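Long-range contacts in succinylglutamate desuccinylase (Chromobacterium violaceum, PDB 1YW4), which probably hydrolyses N-succinyl-L-glutamate to succinate and glutamate with the help of one zinc ion, the last step of arginine breakdown by the AST pathway: residues P5-H10 and G68-I73; L51-H56 and V86-L91; H56-A61 and G97-N102; T60-V65 and L148-R153; Y103-L108 and V123-L128. All blocks are in the same frame, centred on the assembly; numbering follows the deposited sequence.

Contact 1: P5-H10 and G68-I73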
# COMPACT_ATOMS: atom_id res chain seq x y z
N PRO A 5 23.39 -34.68 -26.69
CA PRO A 5 22.02 -34.92 -26.23
C PRO A 5 21.58 -33.76 -25.32
O PRO A 5 20.39 -33.57 -25.05
CB PRO A 5 22.13 -36.23 -25.47
CG PRO A 5 23.51 -36.17 -24.90
CD PRO A 5 24.33 -35.62 -26.05
N SER A 6 22.57 -32.99 -24.88
CA SER A 6 22.34 -31.84 -24.03
C SER A 6 22.32 -30.55 -24.85
O SER A 6 23.30 -30.22 -25.52
CB SER A 6 23.44 -31.74 -22.96
OG SER A 6 23.35 -30.53 -22.22
N PHE A 7 21.20 -29.84 -24.79
CA PHE A 7 21.06 -28.58 -25.51
C PHE A 7 22.07 -27.59 -24.93
O PHE A 7 22.72 -26.85 -25.66
CB PHE A 7 19.63 -28.05 -25.35
CG PHE A 7 18.61 -28.77 -26.21
CD1 PHE A 7 17.94 -28.11 -27.22
CD2 PHE A 7 18.35 -30.13 -26.02
CE1 PHE A 7 17.02 -28.77 -28.04
CE2 PHE A 7 17.42 -30.80 -26.83
CZ PHE A 7 16.76 -30.12 -27.84
N LEU A 8 22.22 -27.62 -23.61
CA LEU A 8 23.14 -26.72 -22.92
C LEU A 8 24.58 -26.90 -23.39
O LEU A 8 25.26 -25.93 -23.74
CB LEU A 8 23.04 -26.94 -21.40
CG LEU A 8 23.96 -26.15 -20.45
CD1 LEU A 8 25.23 -26.92 -20.25
CD2 LEU A 8 24.24 -24.74 -20.97
N GLN A 9 25.05 -28.14 -23.42
CA GLN A 9 26.42 -28.43 -23.84
C GLN A 9 26.65 -28.04 -25.30
O GLN A 9 27.74 -27.59 -25.67
CB GLN A 9 26.74 -29.91 -23.64
CG GLN A 9 28.22 -30.16 -23.51
CD GLN A 9 28.83 -29.32 -22.40
OE1 GLN A 9 28.44 -29.43 -21.23
NE2 GLN A 9 29.78 -28.47 -22.75
N HIS A 10 25.64 -28.23 -26.13
CA HIS A 10 25.76 -27.86 -27.53
C HIS A 10 26.03 -26.37 -27.61
O HIS A 10 26.90 -25.92 -28.35
CB HIS A 10 24.48 -28.19 -28.30
CG HIS A 10 24.52 -27.76 -29.73
ND1 HIS A 10 25.21 -28.45 -30.70
CD2 HIS A 10 23.97 -26.68 -30.35
CE1 HIS A 10 25.09 -27.82 -31.86
NE2 HIS A 10 24.35 -26.74 -31.67
N GLY A 68 17.33 -30.39 -18.77
CA GLY A 68 16.74 -31.70 -18.58
C GLY A 68 15.43 -31.83 -19.35
O GLY A 68 15.16 -32.86 -19.98
N MSE A 69 14.62 -30.78 -19.31
CA MSE A 69 13.34 -30.75 -20.01
C MSE A 69 13.57 -30.86 -21.51
O MSE A 69 12.87 -31.60 -22.19
CB MSE A 69 12.58 -29.46 -19.72
CG MSE A 69 12.08 -29.29 -18.30
SE MSE A 69 10.83 -27.81 -18.16
CE MSE A 69 12.04 -26.36 -18.54
N LEU A 70 14.54 -30.12 -22.04
CA LEU A 70 14.82 -30.16 -23.48
C LEU A 70 15.25 -31.55 -23.92
O LEU A 70 14.84 -32.03 -24.98
CB LEU A 70 15.90 -29.14 -23.84
CG LEU A 70 15.48 -27.69 -23.59
CD1 LEU A 70 16.65 -26.73 -23.84
CD2 LEU A 70 14.30 -27.35 -24.50
N THR A 71 16.08 -32.20 -23.12
CA THR A 71 16.53 -33.55 -23.46
C THR A 71 15.34 -34.51 -23.47
O THR A 71 15.25 -35.37 -24.35
CB THR A 71 17.60 -34.05 -22.47
OG1 THR A 71 18.68 -33.11 -22.42
CG2 THR A 71 18.15 -35.40 -22.93
N ASP A 72 14.43 -34.36 -22.52
CA ASP A 72 13.26 -35.23 -22.48
C ASP A 72 12.35 -35.01 -23.69
O ASP A 72 11.78 -35.96 -24.22
CB ASP A 72 12.46 -35.02 -21.19
CG ASP A 72 13.12 -35.67 -19.99
OD1 ASP A 72 14.00 -36.53 -20.20
OD2 ASP A 72 12.77 -35.34 -18.84
N ILE A 73 12.23 -33.76 -24.12
CA ILE A 73 11.41 -33.46 -25.28
C ILE A 73 12.01 -34.11 -26.52
O ILE A 73 11.32 -34.77 -27.29
CB ILE A 73 11.29 -31.93 -25.49
CG1 ILE A 73 10.51 -31.31 -24.33
CG2 ILE A 73 10.61 -31.64 -26.83
CD1 ILE A 73 10.26 -29.84 -24.47
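Thr71 OG1 lies between two carbonyl oxygens: Pro5 O, 3.2 Å from Thr71 OG1 across the contact, and Asp67 O, to which it is hydrogen-bonded one turn back in the same helix. The hydroxyl lies anti to its own carbonyl carbon (chi1 -55°), and the methyl branch also faces the proline, with Thr71 CG2 3.6 Å from Pro5 O.

Next to it, Phe7 meets Leu70. Leu70 CB sits over one face of the ring, 3.7 Å from the Phe7 centroid and displaced toward the rim, a CH-pi contact. Leu70 CD1 comes up beside the root of the ring, 3.6 Å from Phe7 CB, while further round the ring Phe7 CE2 touches Leu70 O at 3.4 Å. The ring therefore rests on both the leucine side chain and the helix backbone.

Ser6 is the N-cap of helix 7-12: its OG accepts a nearly straight bond from Gln9 N (3.2 Å, 169°). Asp67, on helix 61-75, bonds to Ser6 OG with one carboxylate oxygen and to Leu8 N with the other. The carboxylate thus stands at the N-terminal end of the short helix, where its negative charge would probably suit the helix dipole, and the terminal segment is held to helix 61-75 by this polar anchor as well as by the buried phenylalanine.

Contact 2: L51-H56 and V86-L91. With ZN (zinc ion), chain C.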
# COMPACT_ATOMS: atom_id res chain seq x y z
N LEU A 51 11.58 -19.21 -21.82
CA LEU A 51 12.28 -19.56 -20.59
C LEU A 51 13.73 -19.11 -20.76
O LEU A 51 14.44 -19.57 -21.66
CB LEU A 51 12.26 -21.07 -20.34
CG LEU A 51 10.90 -21.79 -20.27
CD1 LEU A 51 11.16 -23.28 -19.97
CD2 LEU A 51 10.02 -21.18 -19.19
N SER A 52 14.16 -18.20 -19.91
CA SER A 52 15.53 -17.75 -19.98
C SER A 52 16.21 -18.14 -18.67
O SER A 52 15.59 -18.08 -17.60
CB SER A 52 15.59 -16.23 -20.22
OG SER A 52 14.89 -15.51 -19.23
N CYS A 53 17.45 -18.58 -18.76
CA CYS A 53 18.21 -18.99 -17.58
C CYS A 53 19.66 -18.63 -17.82
O CYS A 53 20.06 -18.36 -18.95
CB CYS A 53 18.08 -20.49 -17.35
SG CYS A 53 18.58 -21.53 -18.73
N GLY A 54 20.46 -18.60 -16.76
CA GLY A 54 21.85 -18.26 -16.95
C GLY A 54 22.08 -16.80 -17.30
O GLY A 54 23.09 -16.48 -17.91
N VAL A 55 21.13 -15.92 -16.97
CA VAL A 55 21.34 -14.50 -17.21
C VAL A 55 22.59 -14.20 -16.36
O VAL A 55 23.45 -13.40 -16.74
CB VAL A 55 20.14 -13.65 -16.72
CG1 VAL A 55 20.55 -12.19 -16.55
CG2 VAL A 55 19.00 -13.73 -17.75
N HIS A 56 22.65 -14.88 -15.22
CA HIS A 56 23.79 -14.81 -14.31
C HIS A 56 24.39 -16.22 -14.42
O HIS A 56 23.72 -17.22 -14.16
CB HIS A 56 23.32 -14.47 -12.89
CG HIS A 56 22.87 -13.06 -12.74
ND1 HIS A 56 21.75 -12.70 -12.02
CD2 HIS A 56 23.35 -11.91 -13.29
CE1 HIS A 56 21.55 -11.40 -12.13
NE2 HIS A 56 22.51 -10.90 -12.90
N VAL A 86 13.94 -21.27 -25.67
CA VAL A 86 14.84 -21.39 -24.53
C VAL A 86 16.08 -20.55 -24.79
O VAL A 86 16.66 -20.59 -25.88
CB VAL A 86 15.29 -22.85 -24.30
CG1 VAL A 86 16.34 -22.90 -23.19
CG2 VAL A 86 14.09 -23.73 -23.92
N MSE A 87 16.46 -19.78 -23.77
CA MSE A 87 17.64 -18.93 -23.86
C MSE A 87 18.63 -19.17 -22.73
O MSE A 87 18.31 -18.99 -21.56
CB MSE A 87 17.26 -17.46 -23.83
CG MSE A 87 16.50 -16.96 -25.02
SE MSE A 87 16.15 -15.08 -24.82
CE MSE A 87 16.25 -14.50 -26.63
N PHE A 88 19.84 -19.60 -23.09
CA PHE A 88 20.92 -19.76 -22.12
C PHE A 88 21.53 -18.37 -22.35
O PHE A 88 22.33 -18.17 -23.25
CB PHE A 88 21.86 -20.88 -22.56
CG PHE A 88 21.24 -22.25 -22.51
CD1 PHE A 88 21.04 -22.99 -23.67
CD2 PHE A 88 20.78 -22.78 -21.30
CE1 PHE A 88 20.40 -24.23 -23.63
CE2 PHE A 88 20.13 -24.02 -21.24
CZ PHE A 88 19.94 -24.74 -22.41
N ALA A 89 21.10 -17.43 -21.52
CA ALA A 89 21.45 -16.01 -21.65
C ALA A 89 22.88 -15.53 -21.71
O ALA A 89 23.32 -15.01 -22.74
CB ALA A 89 20.68 -15.21 -20.60
N ASN A 90 23.61 -15.67 -20.61
CA ASN A 90 24.99 -15.20 -20.60
C ASN A 90 25.91 -16.40 -20.77
O ASN A 90 26.41 -16.94 -19.79
CB ASN A 90 25.28 -14.48 -19.29
CG ASN A 90 26.49 -13.59 -19.38
OD1 ASN A 90 27.40 -13.85 -20.17
ND2 ASN A 90 26.52 -12.53 -18.58
N LEU A 91 26.14 -16.81 -22.01
CA LEU A 91 26.97 -17.98 -22.29
C LEU A 91 28.38 -17.94 -21.72
O LEU A 91 28.84 -18.91 -21.11
CB LEU A 91 27.06 -18.23 -23.80
CG LEU A 91 25.82 -18.83 -24.47
CD1 LEU A 91 26.00 -18.78 -25.99
CD2 LEU A 91 25.61 -20.27 -24.00
ZN ZN C . 20.15 -13.77 -10.75
O HOH W 1 25.19 -11.36 -16.08
O HOH W 2 19.52 -13.86 -8.51
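Cys53 and Phe88 meet on one face of a pair of parallel strands in an oblique sulfur-aromatic contact. A chi1 of 57°, between the backbone N and the carbonyl carbon, places Cys53 SG where it meets Phe88 CD2, at 3.6 Å. Further along, Val55 CG2 packs on Ala89 CB at 3.6 Å.

Behind these side chains is the backbone ladder. Its bonds alternate between the strands: Met87 N donates to Leu51 O, Cys53 N to Met87 O, and Ala89 N to Cys53 O, the last at 2.9 Å. Past the strand ends Asn90 N still reaches Gly54 O, at 2.9 Å, but now from above the carbonyl plane, as the two chains turn. A water then carries the link on, donating to Val55 O and accepting from Asn90 ND2.

In the next shell, Asn90 ND2 also bonds to Glu121, while its OD1 caps Ala93 N at the start of helix 91-96. On the face shared with Met87, Ser52 OG bonds to Asp147 of strand 143-151. The turn leaving the first strand delivers His56, whose ND1 binds zinc at 2.3 Å and whose NE2 bonds to Asp104. Strands 48-53 and 83-88 are the two parallel strands of a beta-alpha-beta unit connected by helix 61-75, with the metal ligand in the loop just past the C-terminal end of strand 48-53, as in zinc hydrolases of the AspA/AstE family.

Contact 3: H56-A61 and G97-N102. With ZN (zinc ion), chain C.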
# COMPACT_ATOMS: atom_id res chain seq x y z
N HIS A 56 22.65 -14.88 -15.22
CA HIS A 56 23.79 -14.81 -14.31
C HIS A 56 24.39 -16.22 -14.42
O HIS A 56 23.72 -17.22 -14.16
CB HIS A 56 23.32 -14.47 -12.89
CG HIS A 56 22.87 -13.06 -12.74
ND1 HIS A 56 21.75 -12.70 -12.02
CD2 HIS A 56 23.35 -11.91 -13.29
CE1 HIS A 56 21.55 -11.40 -12.13
NE2 HIS A 56 22.51 -10.90 -12.90
N GLY A 57 25.64 -16.29 -14.88
CA GLY A 57 26.30 -17.57 -15.10
C GLY A 57 26.54 -18.51 -13.93
O GLY A 57 26.79 -19.70 -14.15
N ASN A 58 26.45 -18.00 -12.71
CA ASN A 58 26.68 -18.83 -11.52
C ASN A 58 25.39 -19.42 -10.95
O ASN A 58 25.43 -20.17 -9.98
CB ASN A 58 27.39 -18.00 -10.44
CG ASN A 58 26.55 -16.82 -9.98
OD1 ASN A 58 26.01 -16.08 -10.79
ND2 ASN A 58 26.45 -16.64 -8.67
N GLU A 59 24.24 -19.09 -11.54
CA GLU A 59 22.95 -19.60 -11.06
C GLU A 59 22.56 -20.76 -11.97
O GLU A 59 21.71 -20.63 -12.85
CB GLU A 59 21.92 -18.46 -11.09
CG GLU A 59 22.56 -17.14 -10.64
CD GLU A 59 21.60 -15.97 -10.55
OE1 GLU A 59 20.50 -16.03 -11.14
OE2 GLU A 59 21.97 -14.97 -9.87
N THR A 60 23.20 -21.90 -11.73
CA THR A 60 23.04 -23.09 -12.56
C THR A 60 21.84 -24.01 -12.34
O THR A 60 21.46 -24.73 -13.25
CB THR A 60 24.32 -23.94 -12.50
OG1 THR A 60 24.41 -24.60 -11.23
CG2 THR A 60 25.53 -23.05 -12.68
N ALA A 61 21.25 -23.99 -11.15
CA ALA A 61 20.11 -24.86 -10.89
C ALA A 61 19.05 -24.75 -12.01
O ALA A 61 18.70 -25.76 -12.63
CB ALA A 61 19.48 -24.54 -9.53
N GLY A 97 31.42 -19.81 -15.03
CA GLY A 97 30.88 -20.01 -13.70
C GLY A 97 30.79 -18.73 -12.88
O GLY A 97 30.78 -18.77 -11.64
N VAL A 98 30.71 -17.59 -13.56
CA VAL A 98 30.63 -16.31 -12.86
C VAL A 98 29.29 -15.60 -13.11
O VAL A 98 28.60 -15.90 -14.08
CB VAL A 98 31.77 -15.39 -13.31
CG1 VAL A 98 33.12 -16.05 -13.00
CG2 VAL A 98 31.67 -15.11 -14.80
N ARG A 99 28.94 -14.67 -12.22
CA ARG A 99 27.69 -13.93 -12.35
C ARG A 99 27.71 -13.15 -13.67
O ARG A 99 26.71 -13.14 -14.41
CB ARG A 99 27.54 -12.97 -11.17
CG ARG A 99 26.20 -12.25 -11.10
CD ARG A 99 26.16 -11.31 -9.91
NE ARG A 99 24.95 -10.50 -9.86
CZ ARG A 99 23.78 -10.94 -9.41
NH1 ARG A 99 23.66 -12.18 -8.95
NH2 ARG A 99 22.73 -10.13 -9.41
N TYR A 100 28.84 -12.51 -13.96
CA TYR A 100 29.02 -11.76 -15.19
C TYR A 100 30.50 -11.46 -15.41
O TYR A 100 31.29 -11.56 -14.48
CB TYR A 100 28.21 -10.46 -15.16
CG TYR A 100 28.50 -9.53 -13.99
CD1 TYR A 100 29.67 -8.77 -13.95
CD2 TYR A 100 27.60 -9.42 -12.94
CE1 TYR A 100 29.92 -7.91 -12.88
CE2 TYR A 100 27.84 -8.56 -11.87
CZ TYR A 100 29.00 -7.81 -11.85
OH TYR A 100 29.22 -6.94 -10.80
N GLY A 101 30.86 -11.11 -16.64
CA GLY A 101 32.25 -10.82 -16.93
C GLY A 101 32.62 -9.36 -16.74
O GLY A 101 33.58 -9.05 -16.04
N ASN A 102 31.86 -8.46 -17.35
CA ASN A 102 32.14 -7.04 -17.26
C ASN A 102 31.02 -6.24 -16.60
O ASN A 102 31.29 -5.33 -15.82
CB ASN A 102 32.38 -6.48 -18.66
CG ASN A 102 33.54 -7.16 -19.36
OD1 ASN A 102 33.51 -7.38 -20.57
ND2 ASN A 102 34.57 -7.48 -18.59
ZN ZN C . 20.15 -13.77 -10.75
O HOH W 3 21.44 -12.68 -7.40
O HOH W 2 19.52 -13.86 -8.51
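Arg99 runs alongside His56, the two side chains pointing the same way. At its root, Arg99 CB is 3.5 Å from Asn58 OD1, which comes closer still to Arg99 CA, at 3.1 Å. With CG anti to the backbone N (chi1 -173°), the chain passes over the imidazole, Arg99 CG lying 3.6 Å from His56 CD2. It stays extended to NE, which reaches the NE2 side of the ring. Arg99 CZ is centred over one ring face, and the guanidinium stacks there with centres 3.6 Å apart and planes at 22°. At the tip, NH2 lies 3.2 Å from His56 CE1, with Asp104 as a long, weak ion-pair partner. The other terminal nitrogen, NH1, donates to a water at 2.8 Å, and that water also reaches Glu59 OE2 weakly. The backbone adds a weak bond from Gly57 N to Arg99 O.

Beside the imidazole, already fixed by zinc and Asp104, Glu59 grips the metal with both carboxylate oxygens, OE1 at 2.3 Å and OE2 at 2.4 Å from zinc. A type I turn from His56 to Glu59 brings these ligands together. This is the His-x-x-Glu zinc motif of the carboxypeptidase-like hydrolases, completed by His149.

Contact 4: T60-V65 and L148-R153. With ZN (zinc ion), chain C.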
# COMPACT_ATOMS: atom_id res chain seq x y z
N THR A 60 23.20 -21.90 -11.73
CA THR A 60 23.04 -23.09 -12.56
C THR A 60 21.84 -24.01 -12.34
O THR A 60 21.46 -24.73 -13.25
CB THR A 60 24.32 -23.94 -12.50
OG1 THR A 60 24.41 -24.60 -11.23
CG2 THR A 60 25.53 -23.05 -12.68
N ALA A 61 21.25 -23.99 -11.15
CA ALA A 61 20.11 -24.86 -10.89
C ALA A 61 19.05 -24.75 -12.01
O ALA A 61 18.70 -25.76 -12.63
CB ALA A 61 19.48 -24.54 -9.53
N PRO A 62 18.54 -23.54 -12.28
CA PRO A 62 17.53 -23.42 -13.34
C PRO A 62 18.03 -23.92 -14.70
O PRO A 62 17.26 -24.46 -15.51
CB PRO A 62 17.20 -21.93 -13.36
CG PRO A 62 17.46 -21.50 -11.93
CD PRO A 62 18.77 -22.23 -11.63
N ILE A 63 19.33 -23.74 -14.95
CA ILE A 63 19.95 -24.17 -16.21
C ILE A 63 19.82 -25.69 -16.39
O ILE A 63 19.41 -26.17 -17.45
CB ILE A 63 21.45 -23.78 -16.25
CG1 ILE A 63 21.60 -22.26 -16.09
CG2 ILE A 63 22.07 -24.22 -17.56
CD1 ILE A 63 23.07 -21.80 -16.02
N GLU A 64 20.15 -26.45 -15.34
CA GLU A 64 20.06 -27.91 -15.40
C GLU A 64 18.61 -28.36 -15.55
O GLU A 64 18.34 -29.32 -16.27
CB GLU A 64 20.66 -28.55 -14.13
CG GLU A 64 22.09 -28.12 -13.82
CD GLU A 64 22.69 -28.82 -12.60
OE1 GLU A 64 22.01 -28.89 -11.55
OE2 GLU A 64 23.85 -29.28 -12.68
N VAL A 65 17.68 -27.68 -14.88
CA VAL A 65 16.26 -28.03 -14.97
C VAL A 65 15.73 -27.81 -16.38
O VAL A 65 14.97 -28.62 -16.92
CB VAL A 65 15.41 -27.22 -13.98
CG1 VAL A 65 13.91 -27.47 -14.24
CG2 VAL A 65 15.75 -27.62 -12.55
N LEU A 148 14.42 -17.38 -15.03
CA LEU A 148 14.83 -18.20 -13.89
C LEU A 148 16.17 -17.84 -13.25
O LEU A 148 17.19 -17.82 -13.92
CB LEU A 148 14.85 -19.66 -14.33
CG LEU A 148 13.68 -20.07 -15.23
CD1 LEU A 148 13.73 -21.58 -15.53
CD2 LEU A 148 12.37 -19.73 -14.52
N HIS A 149 16.15 -17.59 -11.94
CA HIS A 149 17.34 -17.21 -11.19
C HIS A 149 17.48 -17.97 -9.87
O HIS A 149 16.53 -18.61 -9.41
CB HIS A 149 17.28 -15.71 -10.85
CG HIS A 149 17.34 -14.80 -12.04
ND1 HIS A 149 18.43 -14.00 -12.31
CD2 HIS A 149 16.44 -14.54 -13.02
CE1 HIS A 149 18.20 -13.29 -13.40
NE2 HIS A 149 17.00 -13.60 -13.85
N THR A 150 18.67 -17.91 -9.29
CA THR A 150 18.94 -18.47 -7.97
C THR A 150 19.84 -17.39 -7.35
O THR A 150 20.25 -16.46 -8.05
CB THR A 150 19.63 -19.87 -7.97
OG1 THR A 150 20.73 -19.90 -8.89
CG2 THR A 150 18.62 -20.97 -8.31
N ALA A 151 20.13 -17.49 -6.06
CA ALA A 151 20.94 -16.46 -5.42
C ALA A 151 21.81 -16.99 -4.28
O ALA A 151 21.53 -18.04 -3.73
CB ALA A 151 20.02 -15.34 -4.89
N ILE A 152 22.87 -16.24 -3.95
CA ILE A 152 23.77 -16.62 -2.87
C ILE A 152 23.13 -16.29 -1.53
O ILE A 152 23.11 -17.13 -0.63
CB ILE A 152 25.12 -15.86 -2.96
CG1 ILE A 152 25.92 -16.32 -4.18
CG2 ILE A 152 25.93 -16.08 -1.69
CD1 ILE A 152 25.39 -15.83 -5.51
N ARG A 153 22.60 -15.08 -1.39
CA ARG A 153 21.96 -14.65 -0.14
C ARG A 153 20.61 -15.36 -0.01
O ARG A 153 19.83 -15.38 -0.96
CB ARG A 153 21.75 -13.13 -0.13
CG ARG A 153 21.08 -12.58 1.14
CD ARG A 153 20.79 -11.09 1.03
NE ARG A 153 22.00 -10.30 0.77
CZ ARG A 153 22.98 -10.11 1.66
NH1 ARG A 153 22.88 -10.65 2.87
NH2 ARG A 153 24.03 -9.39 1.33
ZN ZN C . 20.15 -13.77 -10.75
O HOH W 4 21.94 -22.81 -8.46
O HOH W 2 19.52 -13.86 -8.51
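The first turn of helix 61-75, bearing Pro62, packs on strand 143-151 at Leu148 and Thr150, running roughly opposite to it at 142°; the local axes come within 8.0 Å. This is helix-on-sheet packing in the alpha/beta zinc-hydrolase fold of the AspA/AstE family. Pro62 does most of the touching. Its ring spans the two side chains on this side of the strand: Pro62 CB presses on Leu148 CB at 3.4 Å, tighter than usual for two carbons, and Pro62 CD meets Thr150 CG2 at 3.6 Å. Ala61 CB supports the same methyl from beside the proline, 3.9 Å from Thr150 CG2.

Between Leu148 and Thr150, His149 points away from the helix and binds zinc through ND1, with NE2 bonded to Asp147. Thr150 O in turn accepts from the zinc-bound water at 2.7 Å. The threonine hydroxyl lies between its backbone N and carbonyl carbon (chi1 46°); a second water accepts from Ala61 N at 3.0 Å and also hydrogen-bonds to Thr150 OG1 at 3.2 Å.

Contact 5: Y103-L108 and V123-L128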
# COMPACT_ATOMS: atom_id res chain seq x y z
N TYR A 103 29.78 -6.60 -16.92
CA TYR A 103 28.61 -5.90 -16.40
C TYR A 103 27.43 -6.86 -16.23
O TYR A 103 27.23 -7.76 -17.05
CB TYR A 103 28.25 -4.78 -17.38
CG TYR A 103 27.49 -3.62 -16.79
CD1 TYR A 103 26.11 -3.69 -16.61
CD2 TYR A 103 28.14 -2.43 -16.47
CE1 TYR A 103 25.39 -2.59 -16.14
CE2 TYR A 103 27.43 -1.33 -15.99
CZ TYR A 103 26.06 -1.42 -15.83
OH TYR A 103 25.35 -0.32 -15.40
N ASP A 104 26.66 -6.66 -15.16
CA ASP A 104 25.49 -7.47 -14.85
C ASP A 104 24.50 -7.38 -16.02
O ASP A 104 23.91 -6.32 -16.26
CB ASP A 104 24.82 -6.95 -13.57
CG ASP A 104 23.68 -7.83 -13.08
OD1 ASP A 104 22.96 -8.42 -13.91
OD2 ASP A 104 23.48 -7.92 -11.85
N MSE A 105 24.31 -8.48 -16.74
CA MSE A 105 23.41 -8.47 -17.87
C MSE A 105 21.99 -8.11 -17.48
O MSE A 105 21.27 -7.48 -18.26
CB MSE A 105 23.42 -9.82 -18.60
CG MSE A 105 22.59 -9.84 -19.88
SE MSE A 105 22.93 -11.43 -20.94
CE MSE A 105 24.66 -10.93 -21.61
N ASN A 106 21.56 -8.49 -16.28
CA ASN A 106 20.20 -8.13 -15.92
C ASN A 106 20.06 -6.68 -15.52
O ASN A 106 19.11 -6.28 -14.85
CB ASN A 106 19.62 -9.05 -14.85
CG ASN A 106 18.15 -9.36 -15.12
OD1 ASN A 106 17.71 -9.28 -16.27
ND2 ASN A 106 17.40 -9.72 -14.09
N ARG A 107 21.04 -5.89 -15.94
CA ARG A 107 21.02 -4.45 -15.72
C ARG A 107 21.22 -3.83 -17.11
O ARG A 107 21.31 -2.61 -17.24
CB ARG A 107 22.17 -4.02 -14.80
CG ARG A 107 22.00 -4.39 -13.34
CD ARG A 107 23.13 -3.80 -12.52
NE ARG A 107 23.21 -2.35 -12.71
CZ ARG A 107 24.26 -1.61 -12.38
NH1 ARG A 107 24.25 -0.30 -12.58
NH2 ARG A 107 25.34 -2.19 -11.84
N LEU A 108 21.28 -4.68 -18.14
CA LEU A 108 21.48 -4.20 -19.50
C LEU A 108 20.29 -4.31 -20.45
O LEU A 108 20.40 -3.98 -21.64
CB LEU A 108 22.69 -4.90 -20.13
CG LEU A 108 24.05 -4.53 -19.52
CD1 LEU A 108 25.12 -5.41 -20.14
CD2 LEU A 108 24.35 -3.05 -19.77
N VAL A 123 25.97 -6.33 -26.27
CA VAL A 123 25.60 -6.79 -27.60
C VAL A 123 24.68 -8.01 -27.45
O VAL A 123 23.68 -8.15 -28.16
CB VAL A 123 26.86 -7.19 -28.42
CG1 VAL A 123 26.45 -7.75 -29.78
CG2 VAL A 123 27.76 -5.97 -28.60
N ARG A 124 25.02 -8.88 -26.51
CA ARG A 124 24.23 -10.08 -26.26
C ARG A 124 22.84 -9.72 -25.74
O ARG A 124 21.83 -10.29 -26.17
CB ARG A 124 24.97 -10.97 -25.27
CG ARG A 124 24.18 -12.19 -24.83
CD ARG A 124 23.85 -13.12 -25.98
NE ARG A 124 23.40 -14.40 -25.43
CZ ARG A 124 23.14 -15.49 -26.14
NH1 ARG A 124 23.27 -15.48 -27.46
NH2 ARG A 124 22.76 -16.60 -25.52
N ALA A 125 22.77 -8.78 -24.81
CA ALA A 125 21.49 -8.35 -24.27
C ALA A 125 20.58 -7.84 -25.40
O ALA A 125 19.39 -8.17 -25.44
CB ALA A 125 21.70 -7.25 -23.22
N ALA A 126 21.13 -7.02 -26.30
CA ALA A 126 20.34 -6.47 -27.41
C ALA A 126 19.85 -7.58 -28.35
O ALA A 126 18.73 -7.53 -28.85
CB ALA A 126 21.18 -5.45 -28.21
N GLU A 127 20.70 -8.58 -28.55
CA GLU A 127 20.34 -9.71 -29.40
C GLU A 127 19.17 -10.48 -28.77
O GLU A 127 18.23 -10.87 -29.46
CB GLU A 127 21.55 -10.62 -29.59
CG GLU A 127 21.26 -11.91 -30.35
CD GLU A 127 22.50 -12.75 -30.55
OE1 GLU A 127 23.05 -13.26 -29.55
OE2 GLU A 127 22.93 -12.89 -31.70
N LEU A 128 19.24 -10.69 -27.46
CA LEU A 128 18.20 -11.42 -26.74
C LEU A 128 16.87 -10.66 -26.75
O LEU A 128 15.80 -11.27 -26.82
CB LEU A 128 18.65 -11.70 -25.30
CG LEU A 128 19.89 -12.61 -25.13
CD1 LEU A 128 20.21 -12.73 -23.64
CD2 LEU A 128 19.64 -14.00 -25.74
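Met105, a selenomethionine in this model, lays its terminal methyl against the aliphatic part of Arg124: Met105 CE is 3.5 Å from Arg124 CG. A chi1 of -174° puts CG anti to the backbone N, near Ala125, and a bend at chi3 (-74°) turns CE onto the arginine. The selenium lies 4.0 Å from Leu128 CD1, one turn further along, where the two side chains cross at about a right angle. Beside them Leu108 CB packs on Ala125 CB at 4.0 Å, and Leu108 O lies close to the same alanine methyl. Across the two segments the contact is apolar.

The stem of Arg124 meets Met105, while its guanidinium binds elsewhere. NH1 forms a salt bridge with Glu127 OE1 at 3.1 Å within the helix, and Leu128 CD2 sits over the centre of the guanidinium, 3.7 Å above its plane. NE bonds to Ala89 O and NH1 also to Pro34 O, which ties the helix to the backbone just beyond strand 83-88.

Asp104, the partner of the zinc ligand His56, comes just before Met105; the short 3-10 segment 105-107 thus begins in the second shell of the metal site, the Met105 side chain about 9 Å from the zinc ion. Met105 and the following Leu108 rest on helix 120-137, which in turn reaches Cys36 of strand 36-39 through Arg124 and Leu128.

In the fold
Contacts 2, 3 and 4 gather round the zinc ion, their centres 9 to 10 Å apart, and contacts 2 and 3 share His56. Contacts 2 and 4 meet in the sheet, where strands 48-53 and 143-151 are neighbours. Contact 4 uses the first turn of helix 61-75 and contact 1 its C-terminal half, about 24 Å from contact 5 between centres. Along the chain, contact 1 crosses contacts 2, 3 and 4, and contact 2 crosses 3 and 4, while 3 and 4 start together, sharing Thr60 and Ala61; contact 5 nests inside contact 4. The zinc ligands thus come from the loop after strand 48-53 and from strand 143-151, with second-shell support from 103-108.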